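Local coordinates for methanol--corrinoid protein co-methyltransferase (Methanosarcina barkeri, PDB 2I2X) that transfers the methyl group of methanol to the cobalt of a corrinoid bound to its partner protein MtaC, the first step of methanol-dependent methanogenesis, at residues M166-Y174 with E450-Y459; N179-G189 with I242-R253. All coordinates share one frame; numbering follows the deposited sequence.

Contact 1 (M166-Y174 with E450-Y459); sequences MGGKEVFDY and EVKVFKPENY
The C-terminal tail of this TIM-barrel subunit folds back on the start of helix 169-176, where Tyr-459 reaches the N-cap residue Gly-168 and the first-turn residue Glu-170. The tyrosine hydroxyl works in both directions: Tyr-459 OH accepts from Gly-168 N at 2.9 Å (N-H...O 151°) and donates to Glu-170 OE2 at 2.7 Å, using the syn lone pair of that oxygen. Glu-170 comes to it from the opposite direction, with OE2 in the plane of the phenol ring, at its edge. Its CG sits between the backbone N and the carbonyl carbon (chi1 79°), and a bend at chi2 brings the carboxylate back over its own helix turn, so that Val-171 N can donate to the anti lone pair of Glu-170 OE1 at 2.8 Å. A water also donates to Glu-170 OE2 (2.7 Å), and accepts from Lys-455 N and Asn-458 ND2. Three donors thus fix the rotation of the carboxylate and tie the tail backbone to the helix. Beside this polar group the Phe-454 ring lies between Val-171 CG2 on one face and Pro-456 CG on the other. The same helix carries Lys-169 and Asp-173 of the corrinoid pocket, so the tail packs against a helix that borders the cofactor. At the far end Tyr-174 OH donates to Glu-450 OE1, although the very short modelled separation makes the exact length doubtful; Glu-450 OE2 has a second partner in Lys-446. The phenol ring of Tyr-174 is swung toward the tail with CG anti to the backbone N (chi1 174°), and Val-451 CG2 makes a CH-pi contact over one face, 3.9 Å from the ring centroid.

Contact 2 (N179-G189 with I242-R253); sequences NDIPGLLYSIG and IAVIARAISAPR
Ile-188 of helix 181-210 drops as a knob into a hole on helix 240-259 formed by Ala-246, Ile-249, Ser-250 and Arg-253. Ile-188 CB lies 3.8 Å from Ile-249 CG2. Beyond CB the two branches part: with CG1 anti to the carbonyl carbon (chi1 -53°), the longer arm runs back along the partner helix until CD1 comes to rest 4.2 Å from Ala-246 CB, while the CG2 methyl sits against the backbone, 3.7 Å from Ser-250 CA. Ile-249 returns the fit, its side chain placed among Leu-184, Leu-185, Ile-188 and Gly-189. The CD1 tip of Ile-249 meets Leu-185 CA at 3.8 Å, and its CG2 meets Gly-189 N at 3.5 Å, a closeness that leaves little room for a side chain at the glycine. Nearer the start of the pair, Ile-242 spreads over three residues: CG2 packs on Ile-181 CD1 (3.8 Å) and on Leu-184 CD2, and CD1 reaches Asn-179 OD1. Putting an alanine at Ile-242 would probably leave the Ile-181 and Leu-184 methyls without their partner and open a gap at this end of the interface. At the other end the aliphatic CB of Arg-253 lies 3.4 Å from Ile-188 O, and the guanidinium group leads away to salt bridges with Asp-219 and Asp-217, beside the zinc site. No hydrogen bond joins the two segments, whose axes approach to 8.8 Å at a crossing angle of -27°. Such close packing of same-direction helices at a shallow angle, through interlocking aliphatic knobs, is typical of the outer layer of a TIM barrel, here between helix 181-210, which leads into strand 213-216, and helix 240-259, which comes after that strand and the intervening helix 220-230.

Contact 2 is nested inside the loop that contact 1 closes: the order along the chain is 166-174, 179-189, 242-253 and lastly 450-459. Their centres lie about 14 Å apart, on the same side of the subunit, with contact 1 farther from its centre. Helix 169-176 is followed, after a short loop, by helix 181-210, and the two contacts touch there, Gly-168 O standing 3.3 Å from Ser-187 CB and Phe-172 packing on Leu-184. From the tail, Phe-454 CZ comes within 3.6 Å of Tyr-186 OH. Helix 181-210 is therefore packed against helix 240-259 on one flank and against the short cofactor-bordering helix and the C-terminal tail on others, joining barrel and tail near the corrinoid site.

Contact 1 (M166-Y174 with E450-Y459)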
loop_
_atom_site.group_PDB
_atom_site.type_symbol
_atom_site.label_atom_id
_atom_site.label_comp_id
_atom_site.label_asym_id
_atom_site.label_seq_id
_atom_site.Cartn_x
_atom_site.Cartn_y
_atom_site.Cartn_z
ATOM N N MET A 166 9.294 -10.836 -25.015
ATOM C CA MET A 166 8.027 -11.187 -25.622
ATOM C C MET A 166 8.057 -12.436 -26.535
ATOM O O MET A 166 7.050 -12.772 -27.186
ATOM C CB MET A 166 7.514 -10.000 -26.437
ATOM C CG MET A 166 7.231 -8.705 -25.696
ATOM S SD MET A 166 6.757 -7.369 -26.881
ATOM C CE MET A 166 8.180 -7.271 -27.990
ATOM N N GLY A 167 9.184 -13.135 -26.596
ATOM C CA GLY A 167 9.238 -14.360 -27.416
ATOM C C GLY A 167 8.057 -15.299 -27.179
ATOM O O GLY A 167 7.808 -15.728 -26.051
ATOM N N GLY A 168 7.323 -15.612 -28.235
ATOM C CA GLY A 168 6.209 -16.555 -28.135
ATOM C C GLY A 168 4.897 -15.942 -27.649
ATOM O O GLY A 168 3.883 -16.644 -27.509
ATOM N N LYS A 169 4.895 -14.638 -27.393
ATOM C CA LYS A 169 3.714 -13.947 -26.890
ATOM C C LYS A 169 2.477 -14.106 -27.796
ATOM O O LYS A 169 1.367 -14.365 -27.311
ATOM C CB LYS A 169 4.076 -12.469 -26.661
ATOM C CG LYS A 169 2.947 -11.533 -26.318
ATOM C CD LYS A 169 3.497 -10.191 -25.830
ATOM C CE LYS A 169 3.633 -9.157 -26.930
ATOM N NZ LYS A 169 2.456 -8.265 -27.003
ATOM N N GLU A 170 2.670 -13.971 -29.108
ATOM C CA GLU A 170 1.563 -13.986 -30.072
ATOM C C GLU A 170 0.847 -15.343 -30.127
ATOM O O GLU A 170 -0.380 -15.400 -30.181
ATOM C CB GLU A 170 2.034 -13.516 -31.471
ATOM C CG GLU A 170 2.816 -14.540 -32.367
ATOM C CD GLU A 170 4.173 -15.016 -31.788
ATOM O OE1 GLU A 170 4.190 -15.671 -30.717
ATOM O OE2 GLU A 170 5.218 -14.778 -32.431
ATOM N N VAL A 171 1.604 -16.434 -30.093
ATOM C CA VAL A 171 0.984 -17.754 -30.096
ATOM C C VAL A 171 0.396 -18.110 -28.734
ATOM O O VAL A 171 -0.650 -18.772 -28.668
ATOM C CB VAL A 171 1.936 -18.864 -30.618
ATOM C CG1 VAL A 171 1.230 -20.218 -30.607
ATOM C CG2 VAL A 171 2.398 -18.527 -32.019
ATOM N N PHE A 172 1.052 -17.668 -27.658
ATOM C CA PHE A 172 0.506 -17.817 -26.304
ATOM C C PHE A 172 -0.872 -17.157 -26.159
ATOM O O PHE A 172 -1.805 -17.768 -25.618
ATOM C CB PHE A 172 1.458 -17.269 -25.215
ATOM C CG PHE A 172 0.777 -17.090 -23.878
ATOM C CD1 PHE A 172 0.725 -18.144 -22.970
ATOM C CD2 PHE A 172 0.107 -15.902 -23.575
ATOM C CE1 PHE A 172 0.065 -18.026 -21.781
ATOM C CE2 PHE A 172 -0.581 -15.772 -22.378
ATOM C CZ PHE A 172 -0.594 -16.840 -21.476
ATOM N N ASP A 173 -0.995 -15.912 -26.620
ATOM C CA ASP A 173 -2.250 -15.160 -26.474
ATOM C C ASP A 173 -3.424 -15.849 -27.142
ATOM O O ASP A 173 -4.543 -15.838 -26.606
ATOM C CB ASP A 173 -2.113 -13.767 -27.053
ATOM C CG ASP A 173 -1.350 -12.823 -26.145
ATOM O OD1 ASP A 173 -1.252 -13.058 -24.911
ATOM O OD2 ASP A 173 -0.847 -11.816 -26.686
ATOM N N TYR A 174 -3.159 -16.412 -28.330
ATOM C CA TYR A 174 -4.094 -17.265 -29.038
ATOM C C TYR A 174 -4.382 -18.554 -28.259
ATOM O O TYR A 174 -5.539 -18.845 -27.978
ATOM C CB TYR A 174 -3.586 -17.558 -30.471
ATOM C CG TYR A 174 -4.420 -18.562 -31.244
ATOM C CD1 TYR A 174 -4.050 -19.910 -31.272
ATOM C CD2 TYR A 174 -5.586 -18.168 -31.932
ATOM C CE1 TYR A 174 -4.808 -20.850 -31.969
ATOM C CE2 TYR A 174 -6.361 -19.102 -32.653
ATOM C CZ TYR A 174 -5.959 -20.449 -32.664
ATOM O OH TYR A 174 -6.675 -21.422 -33.355
ATOM N N GLU A 450 -3.351 -21.007 -38.205
ATOM C CA GLU A 450 -4.318 -20.511 -37.203
ATOM C C GLU A 450 -4.104 -19.100 -36.677
ATOM O O GLU A 450 -5.054 -18.475 -36.231
ATOM C CB GLU A 450 -4.466 -21.487 -36.042
ATOM C CG GLU A 450 -4.952 -22.862 -36.496
ATOM C CD GLU A 450 -5.372 -23.752 -35.351
ATOM O OE1 GLU A 450 -5.445 -23.276 -34.181
ATOM O OE2 GLU A 450 -5.635 -24.944 -35.627
ATOM N N VAL A 451 -2.876 -18.592 -36.738
ATOM C CA VAL A 451 -2.560 -17.315 -36.108
ATOM C C VAL A 451 -1.913 -16.379 -37.099
ATOM O O VAL A 451 -0.707 -16.442 -37.300
ATOM C CB VAL A 451 -1.572 -17.508 -34.946
ATOM C CG1 VAL A 451 -1.374 -16.183 -34.167
ATOM C CG2 VAL A 451 -2.015 -18.636 -34.043
ATOM N N LYS A 452 -2.688 -15.489 -37.702
ATOM C CA LYS A 452 -2.157 -14.691 -38.817
ATOM C C LYS A 452 -1.002 -13.757 -38.477
ATOM O O LYS A 452 -0.182 -13.479 -39.346
ATOM C CB LYS A 452 -3.266 -13.946 -39.581
ATOM C CG LYS A 452 -4.081 -14.883 -40.507
ATOM C CD LYS A 452 -3.208 -15.432 -41.668
ATOM C CE LYS A 452 -3.925 -16.484 -42.519
ATOM N NZ LYS A 452 -3.457 -17.856 -42.171
ATOM N N VAL A 453 -0.933 -13.293 -37.227
ATOM C CA VAL A 453 0.135 -12.396 -36.783
ATOM C C VAL A 453 1.463 -13.113 -36.522
ATOM O O VAL A 453 2.467 -12.441 -36.290
ATOM C CB VAL A 453 -0.250 -11.534 -35.513
ATOM C CG1 VAL A 453 -1.348 -10.484 -35.830
ATOM C CG2 VAL A 453 -0.665 -12.414 -34.338
ATOM N N PHE A 454 1.464 -14.454 -36.553
ATOM C CA PHE A 454 2.651 -15.282 -36.285
ATOM C C PHE A 454 3.646 -15.188 -37.437
ATOM O O PHE A 454 3.320 -15.520 -38.570
ATOM C CB PHE A 454 2.218 -16.748 -36.008
ATOM C CG PHE A 454 3.374 -17.753 -35.842
ATOM C CD1 PHE A 454 4.478 -17.476 -35.042
ATOM C CD2 PHE A 454 3.312 -19.003 -36.447
ATOM C CE1 PHE A 454 5.509 -18.398 -34.889
ATOM C CE2 PHE A 454 4.348 -19.930 -36.296
ATOM C CZ PHE A 454 5.447 -19.628 -35.519
ATOM N N LYS A 455 4.849 -14.700 -37.160
ATOM C CA LYS A 455 5.860 -14.543 -38.196
ATOM C C LYS A 455 7.014 -15.446 -37.838
ATOM O O LYS A 455 7.818 -15.107 -36.971
ATOM C CB LYS A 455 6.364 -13.106 -38.308
ATOM C CG LYS A 455 5.316 -12.063 -38.706
ATOM C CD LYS A 455 4.711 -12.368 -40.049
ATOM C CE LYS A 455 3.741 -11.289 -40.472
ATOM N NZ LYS A 455 2.606 -11.849 -41.292
ATOM N N PRO A 456 7.102 -16.609 -38.502
ATOM C CA PRO A 456 8.154 -17.582 -38.202
ATOM C C PRO A 456 9.580 -17.012 -38.272
ATOM O O PRO A 456 10.487 -17.508 -37.589
ATOM C CB PRO A 456 7.914 -18.676 -39.257
ATOM C CG PRO A 456 6.444 -18.584 -39.522
ATOM C CD PRO A 456 6.178 -17.111 -39.537
ATOM N N GLU A 457 9.793 -15.973 -39.061
ATOM C CA GLU A 457 11.142 -15.422 -39.119
ATOM C C GLU A 457 11.604 -14.791 -37.793
ATOM O O GLU A 457 12.804 -14.684 -37.541
ATOM C CB GLU A 457 11.332 -14.476 -40.315
ATOM C CG GLU A 457 10.569 -13.159 -40.268
ATOM C CD GLU A 457 9.161 -13.213 -40.898
ATOM O OE1 GLU A 457 8.547 -14.321 -41.001
ATOM O OE2 GLU A 457 8.659 -12.112 -41.263
ATOM N N ASN A 458 10.651 -14.384 -36.953
ATOM C CA ASN A 458 10.967 -13.882 -35.617
ATOM C C ASN A 458 11.793 -14.897 -34.802
ATOM O O ASN A 458 12.506 -14.533 -33.880
ATOM C CB ASN A 458 9.689 -13.485 -34.888
ATOM C CG ASN A 458 9.200 -12.101 -35.272
ATOM O OD1 ASN A 458 10.001 -11.188 -35.501
ATOM N ND2 ASN A 458 7.872 -11.926 -35.330
ATOM N N TYR A 459 11.724 -16.162 -35.196
ATOM C CA TYR A 459 12.374 -17.253 -34.479
ATOM C C TYR A 459 13.441 -17.948 -35.329
ATOM O O TYR A 459 13.856 -19.079 -35.034
ATOM C CB TYR A 459 11.300 -18.224 -34.005
ATOM C CG TYR A 459 10.272 -17.465 -33.247
ATOM C CD1 TYR A 459 10.521 -17.058 -31.927
ATOM C CD2 TYR A 459 9.079 -17.057 -33.855
ATOM C CE1 TYR A 459 9.603 -16.326 -31.217
ATOM C CE2 TYR A 459 8.151 -16.305 -33.138
ATOM C CZ TYR A 459 8.434 -15.952 -31.813
ATOM O OH TYR A 459 7.536 -15.218 -31.078
HETATM O O HOH W 1 5.418 -13.379 -34.698
#

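Contact 2 (N179-G189 with I242-R253)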
loop_
_atom_site.group_PDB
_atom_site.type_symbol
_atom_site.label_atom_id
_atom_site.label_comp_id
_atom_site.label_asym_id
_atom_site.label_seq_id
_atom_site.Cartn_x
_atom_site.Cartn_y
_atom_site.Cartn_z
ATOM N N ASN A 179 -7.621 -23.203 -24.255
ATOM C CA ASN A 179 -7.195 -24.462 -23.624
ATOM C C ASN A 179 -6.317 -25.288 -24.567
ATOM O O ASN A 179 -6.337 -26.522 -24.554
ATOM C CB ASN A 179 -8.396 -25.263 -23.122
ATOM C CG ASN A 179 -9.126 -24.564 -21.952
ATOM O OD1 ASN A 179 -8.575 -23.677 -21.289
ATOM N ND2 ASN A 179 -10.366 -24.964 -21.708
ATOM N N ASP A 180 -5.551 -24.583 -25.394
ATOM C CA ASP A 180 -4.636 -25.227 -26.310
ATOM C C ASP A 180 -3.317 -25.459 -25.562
ATOM O O ASP A 180 -2.373 -24.644 -25.613
ATOM C CB ASP A 180 -4.469 -24.396 -27.592
ATOM C CG ASP A 180 -3.593 -25.086 -28.626
ATOM O OD1 ASP A 180 -3.022 -26.171 -28.324
ATOM O OD2 ASP A 180 -3.476 -24.545 -29.753
ATOM N N ILE A 181 -3.274 -26.572 -24.838
ATOM C CA ILE A 181 -2.108 -26.923 -24.046
ATOM C C ILE A 181 -0.806 -27.090 -24.869
ATOM O O ILE A 181 0.230 -26.490 -24.521
ATOM C CB ILE A 181 -2.371 -28.158 -23.221
ATOM C CG1 ILE A 181 -3.645 -27.981 -22.389
ATOM C CG2 ILE A 181 -1.170 -28.455 -22.376
ATOM C CD1 ILE A 181 -3.788 -26.640 -21.636
ATOM N N PRO A 182 -0.856 -27.874 -25.976
ATOM C CA PRO A 182 0.291 -27.925 -26.885
ATOM C C PRO A 182 0.752 -26.534 -27.353
ATOM O O PRO A 182 1.957 -26.291 -27.466
ATOM C CB PRO A 182 -0.255 -28.742 -28.070
ATOM C CG PRO A 182 -1.269 -29.642 -27.451
ATOM C CD PRO A 182 -1.950 -28.755 -26.445
ATOM N N GLY A 183 -0.189 -25.632 -27.635
ATOM C CA GLY A 183 0.163 -24.267 -28.014
ATOM C C GLY A 183 0.923 -23.573 -26.887
ATOM O O GLY A 183 1.933 -22.892 -27.123
ATOM N N LEU A 184 0.458 -23.771 -25.657
ATOM C CA LEU A 184 1.207 -23.313 -24.494
ATOM C C LEU A 184 2.643 -23.832 -24.501
ATOM O O LEU A 184 3.578 -23.036 -24.365
ATOM C CB LEU A 184 0.486 -23.702 -23.197
ATOM C CG LEU A 184 -0.527 -22.788 -22.479
ATOM C CD1 LEU A 184 -1.067 -21.604 -23.280
ATOM C CD2 LEU A 184 -1.673 -23.645 -21.922
ATOM N N LEU A 185 2.805 -25.155 -24.658
ATOM C CA LEU A 185 4.136 -25.798 -24.767
ATOM C C LEU A 185 5.015 -25.195 -25.859
ATOM O O LEU A 185 6.221 -24.960 -25.667
ATOM C CB LEU A 185 3.993 -27.287 -25.026
ATOM C CG LEU A 185 4.979 -28.280 -24.375
ATOM C CD1 LEU A 185 4.956 -29.597 -25.070
ATOM C CD2 LEU A 185 6.411 -27.767 -24.298
ATOM N N TYR A 186 4.402 -24.901 -26.999
ATOM C CA TYR A 186 5.158 -24.412 -28.119
ATOM C C TYR A 186 5.551 -22.956 -27.908
ATOM O O TYR A 186 6.739 -22.611 -28.025
ATOM C CB TYR A 186 4.359 -24.621 -29.416
ATOM C CG TYR A 186 5.009 -24.126 -30.676
ATOM C CD1 TYR A 186 6.196 -24.693 -31.153
ATOM C CD2 TYR A 186 4.399 -23.126 -31.451
ATOM C CE1 TYR A 186 6.774 -24.262 -32.380
ATOM C CE2 TYR A 186 4.975 -22.679 -32.670
ATOM C CZ TYR A 186 6.148 -23.259 -33.112
ATOM O OH TYR A 186 6.703 -22.809 -34.273
ATOM N N SER A 187 4.565 -22.108 -27.612
ATOM C CA SER A 187 4.812 -20.673 -27.383
ATOM C C SER A 187 5.820 -20.394 -26.301
ATOM O O SER A 187 6.777 -19.651 -26.512
ATOM C CB SER A 187 3.516 -19.903 -27.071
ATOM O OG SER A 187 2.771 -20.556 -26.079
ATOM N N ILE A 188 5.634 -21.025 -25.157
ATOM C CA ILE A 188 6.484 -20.729 -24.010
ATOM C C ILE A 188 7.771 -21.551 -24.061
ATOM O O ILE A 188 8.888 -21.019 -24.058
ATOM C CB ILE A 188 5.731 -20.998 -22.643
ATOM C CG1 ILE A 188 4.377 -20.265 -22.597
ATOM C CG2 ILE A 188 6.617 -20.672 -21.479
ATOM C CD1 ILE A 188 3.491 -20.689 -21.434
ATOM N N GLY A 189 7.605 -22.862 -24.076
ATOM C CA GLY A 189 8.751 -23.775 -24.078
ATOM C C GLY A 189 9.638 -23.661 -25.313
ATOM O O GLY A 189 10.845 -23.612 -25.188
ATOM N N ILE A 242 -4.828 -24.987 -15.360
ATOM C CA ILE A 242 -4.126 -24.691 -16.616
ATOM C C ILE A 242 -3.093 -23.557 -16.433
ATOM O O ILE A 242 -2.027 -23.529 -17.087
ATOM C CB ILE A 242 -5.120 -24.396 -17.805
ATOM C CG1 ILE A 242 -5.904 -25.664 -18.189
ATOM C CG2 ILE A 242 -4.373 -23.900 -19.032
ATOM C CD1 ILE A 242 -7.181 -25.380 -18.979
ATOM N N ALA A 243 -3.401 -22.629 -15.531
ATOM C CA ALA A 243 -2.458 -21.586 -15.167
ATOM C C ALA A 243 -1.144 -22.171 -14.596
ATOM O O ALA A 243 -0.046 -21.743 -14.951
ATOM C CB ALA A 243 -3.111 -20.624 -14.161
ATOM N N VAL A 244 -1.263 -23.144 -13.707
ATOM C CA VAL A 244 -0.083 -23.736 -13.115
ATOM C C VAL A 244 0.756 -24.492 -14.168
ATOM O O VAL A 244 1.992 -24.450 -14.120
ATOM C CB VAL A 244 -0.418 -24.613 -11.861
ATOM C CG1 VAL A 244 -1.252 -25.846 -12.216
ATOM C CG2 VAL A 244 0.831 -25.013 -11.155
ATOM N N ILE A 245 0.090 -25.152 -15.132
ATOM C CA ILE A 245 0.818 -25.801 -16.216
ATOM C C ILE A 245 1.635 -24.759 -16.973
ATOM O O ILE A 245 2.853 -24.929 -17.153
ATOM C CB ILE A 245 -0.105 -26.576 -17.143
ATOM C CG1 ILE A 245 -0.728 -27.760 -16.396
ATOM C CG2 ILE A 245 0.669 -27.113 -18.356
ATOM C CD1 ILE A 245 -1.854 -28.402 -17.146
ATOM N N ALA A 246 0.988 -23.668 -17.387
ATOM C CA ALA A 246 1.712 -22.561 -18.031
ATOM C C ALA A 246 2.919 -22.152 -17.190
ATOM O O ALA A 246 3.991 -21.934 -17.741
ATOM C CB ALA A 246 0.803 -21.361 -18.320
ATOM N N ARG A 247 2.762 -22.115 -15.865
ATOM C CA ARG A 247 3.878 -21.780 -14.978
ATOM C C ARG A 247 5.031 -22.768 -15.018
ATOM O O ARG A 247 6.204 -22.369 -15.043
ATOM C CB ARG A 247 3.422 -21.628 -13.531
ATOM C CG ARG A 247 4.537 -21.173 -12.611
ATOM C CD ARG A 247 4.899 -19.714 -12.835
ATOM N NE ARG A 247 3.776 -18.826 -12.499
ATOM C CZ ARG A 247 3.719 -17.529 -12.799
ATOM N NH1 ARG A 247 4.742 -16.946 -13.426
ATOM N NH2 ARG A 247 2.635 -16.820 -12.470
ATOM N N ALA A 248 4.697 -24.046 -14.993
ATOM C CA ALA A 248 5.692 -25.092 -15.042
ATOM C C ALA A 248 6.555 -25.001 -16.310
ATOM O O ALA A 248 7.770 -25.100 -16.242
ATOM C CB ALA A 248 5.014 -26.452 -14.930
ATOM N N ILE A 249 5.919 -24.775 -17.457
ATOM C CA ILE A 249 6.616 -24.623 -18.758
ATOM C C ILE A 249 7.503 -23.374 -18.808
ATOM O O ILE A 249 8.505 -23.339 -19.563
ATOM C CB ILE A 249 5.570 -24.588 -19.930
ATOM C CG1 ILE A 249 4.607 -25.785 -19.779
ATOM C CG2 ILE A 249 6.253 -24.521 -21.296
ATOM C CD1 ILE A 249 3.648 -26.076 -20.969
ATOM N N SER A 250 7.144 -22.352 -18.012
ATOM C CA SER A 250 7.862 -21.071 -18.066
ATOM C C SER A 250 9.208 -21.254 -17.433
ATOM O O SER A 250 10.170 -20.566 -17.787
ATOM C CB SER A 250 7.102 -19.956 -17.351
ATOM O OG SER A 250 7.086 -20.161 -15.938
ATOM N N ALA A 251 9.282 -22.199 -16.497
ATOM C CA ALA A 251 10.536 -22.461 -15.778
ATOM C C ALA A 251 11.744 -22.729 -16.716
ATOM O O ALA A 251 12.744 -22.018 -16.627
ATOM C CB ALA A 251 10.354 -23.579 -14.751
ATOM N N PRO A 252 11.666 -23.751 -17.606
ATOM C CA PRO A 252 12.811 -23.920 -18.557
ATOM C C PRO A 252 12.949 -22.814 -19.602
ATOM O O PRO A 252 14.056 -22.551 -20.071
ATOM C CB PRO A 252 12.556 -25.280 -19.221
ATOM C CG PRO A 252 11.090 -25.543 -19.011
ATOM C CD PRO A 252 10.636 -24.795 -17.765
ATOM N N ARG A 253 11.856 -22.155 -19.969
ATOM C CA ARG A 253 11.994 -20.957 -20.790
ATOM C C ARG A 253 12.867 -19.898 -20.082
ATOM O O ARG A 253 13.848 -19.413 -20.661
ATOM C CB ARG A 253 10.634 -20.376 -21.179
ATOM C CG ARG A 253 10.703 -18.964 -21.871
ATOM C CD ARG A 253 10.702 -17.817 -20.826
ATOM N NE ARG A 253 10.485 -16.492 -21.404
ATOM C CZ ARG A 253 10.776 -15.341 -20.791
ATOM N NH1 ARG A 253 11.330 -15.354 -19.591
ATOM N NH2 ARG A 253 10.541 -14.174 -21.405
#